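Local coordinates for protein titin (Homo sapiens, PDB 3LCY) that is a giant sarcomeric protein with kinase activity, whose tandem A-band immunoglobulin domains probably serve structural and protein-binding roles, at residues A[63-68]-A[76-81]. Residues are numbered along the deposited sequence; the frame is centred on the assembly and turned at random.
Sequences HTLTVM and GVYTCI
Leu-65 and Val-67 pack against the ring of Tyr-78, joining the two sheets of an immunoglobulin sandwich. Strand 62-68 pairs with 24-34 and 54-58, strand 76-83 with 38-43 and 88-103, so the contact passes between sheets through side chains alone. Leu-65 crosses the tyrosine at about a right angle and brings CD2 to 3.9 Å from Tyr-78 CD1, near the root of the ring. Further out, Val-67 meets the tyrosine from the opposite direction and brings both branches to the phenol end. Its CG2 lies 4.1 Å from Tyr-78 CE1, while its CG1, anti to the backbone N (chi1 179°), reaches within 4.0 Å of Tyr-78 OH. Both aliphatic groups approach the ring obliquely.

Packing slackens toward the other end of the pair, where His-63 CB and Cys-80 SG stand 4.5 Å apart; Trp-41, from strand 38-43, touches Cys-80 and Leu-65, next along toward the packed part. On the outer surfaces, Thr-64 and Thr-79 point away from the opposing strand and are partly exposed. Their OG1 atoms hydrogen-bond to the OG atoms of Ser-28 and Ser-92, each on a strand neighbouring its own, and Val-77 is exposed.

The polar end of Tyr-78 is satisfied locally: with CG beside the backbone N and anti to the carbonyl carbon (chi1 -73°), the side chain runs back along the sandwich, and OH hydrogen-bonds to Asp-74 O, four residues earlier. This is the tyrosine corner of Ig domains, within the sequence Asp-x-Gly-x-Tyr-x-Cys. Arg-43 adds a cation-pi interaction with the ring. Between the segments the attraction, from the apolar pairs Leu-65/Tyr-78 and Val-67/Tyr-78, is dispersive and hydrophobic, and the directional bond to Asp-74 helps to fix where the phenol lies, tying the loop before strand 76-83 to the apolar core.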
# COMPACT_ATOMS: atom_id res chain seq x y z
N HIS A 63 16.57 19.31 -3.40
CA HIS A 63 16.29 18.20 -4.29
C HIS A 63 14.93 17.60 -4.02
O HIS A 63 14.64 17.12 -2.94
CB HIS A 63 17.41 17.19 -4.16
CG HIS A 63 18.74 17.82 -3.93
ND1 HIS A 63 19.34 18.64 -4.86
CD2 HIS A 63 19.56 17.80 -2.86
CE1 HIS A 63 20.48 19.08 -4.38
NE2 HIS A 63 20.65 18.58 -3.17
N THR A 64 14.11 17.60 -5.06
CA THR A 64 12.75 17.13 -4.96
C THR A 64 12.44 16.03 -5.95
O THR A 64 12.76 16.12 -7.11
CB THR A 64 11.74 18.27 -5.19
OG1 THR A 64 12.05 19.36 -4.33
CG2 THR A 64 10.34 17.81 -4.88
N LEU A 65 11.80 14.98 -5.45
CA LEU A 65 11.30 13.89 -6.27
C LEU A 65 9.78 13.96 -6.31
O LEU A 65 9.13 14.08 -5.28
CB LEU A 65 11.74 12.54 -5.71
CG LEU A 65 11.09 11.31 -6.36
CD1 LEU A 65 11.48 11.20 -7.82
CD2 LEU A 65 11.45 10.03 -5.61
N THR A 66 9.22 13.90 -7.51
CA THR A 66 7.78 13.96 -7.64
C THR A 66 7.27 12.62 -8.12
O THR A 66 7.68 12.14 -9.17
CB THR A 66 7.34 15.03 -8.65
OG1 THR A 66 7.81 16.31 -8.23
CG2 THR A 66 5.83 15.06 -8.77
N VAL A 67 6.38 12.03 -7.35
CA VAL A 67 5.82 10.75 -7.72
C VAL A 67 4.37 10.92 -8.10
O VAL A 67 3.59 11.46 -7.32
CB VAL A 67 5.89 9.75 -6.56
CG1 VAL A 67 5.27 8.42 -6.96
CG2 VAL A 67 7.33 9.56 -6.10
N MET A 68 4.01 10.47 -9.29
CA MET A 68 2.63 10.58 -9.71
C MET A 68 2.09 9.23 -9.29
O MET A 68 2.30 8.23 -9.97
CB MET A 68 2.54 10.76 -11.22
CG MET A 68 3.39 11.88 -11.76
SD MET A 68 3.12 13.46 -10.95
CE MET A 68 1.41 13.77 -11.36
N GLY A 76 5.39 4.15 0.82
CA GLY A 76 6.62 3.62 1.32
C GLY A 76 7.87 4.42 1.30
O GLY A 76 7.83 5.57 1.15
N VAL A 77 8.99 3.76 1.48
CA VAL A 77 10.30 4.40 1.52
C VAL A 77 10.91 4.90 0.22
O VAL A 77 10.94 4.21 -0.77
CB VAL A 77 11.33 3.48 2.19
CG1 VAL A 77 12.66 4.16 2.29
CG2 VAL A 77 10.86 3.07 3.55
N TYR A 78 11.43 6.12 0.28
CA TYR A 78 12.12 6.75 -0.84
C TYR A 78 13.42 7.28 -0.28
O TYR A 78 13.44 7.90 0.76
CB TYR A 78 11.29 7.85 -1.47
CG TYR A 78 10.14 7.33 -2.27
CD1 TYR A 78 10.30 6.96 -3.58
CD2 TYR A 78 8.90 7.19 -1.70
CE1 TYR A 78 9.26 6.47 -4.31
CE2 TYR A 78 7.86 6.70 -2.41
CZ TYR A 78 8.04 6.35 -3.72
OH TYR A 78 6.98 5.87 -4.42
N THR A 79 14.51 7.03 -0.98
CA THR A 79 15.82 7.47 -0.53
C THR A 79 16.55 8.35 -1.52
O THR A 79 16.67 8.02 -2.69
CB THR A 79 16.70 6.27 -0.21
OG1 THR A 79 16.08 5.47 0.79
CG2 THR A 79 18.04 6.71 0.30
N CYS A 80 17.06 9.47 -1.03
CA CYS A 80 17.81 10.40 -1.85
C CYS A 80 19.27 10.33 -1.46
O CYS A 80 19.61 10.50 -0.31
CB CYS A 80 17.32 11.84 -1.64
SG CYS A 80 18.31 13.12 -2.43
N ILE A 81 20.14 10.08 -2.43
CA ILE A 81 21.57 10.02 -2.14
C ILE A 81 22.33 11.12 -2.87
O ILE A 81 22.30 11.21 -4.08
CB ILE A 81 22.16 8.67 -2.48
CG1 ILE A 81 21.51 7.61 -1.61
CG2 ILE A 81 23.64 8.67 -2.22
CD1 ILE A 81 22.30 6.36 -1.51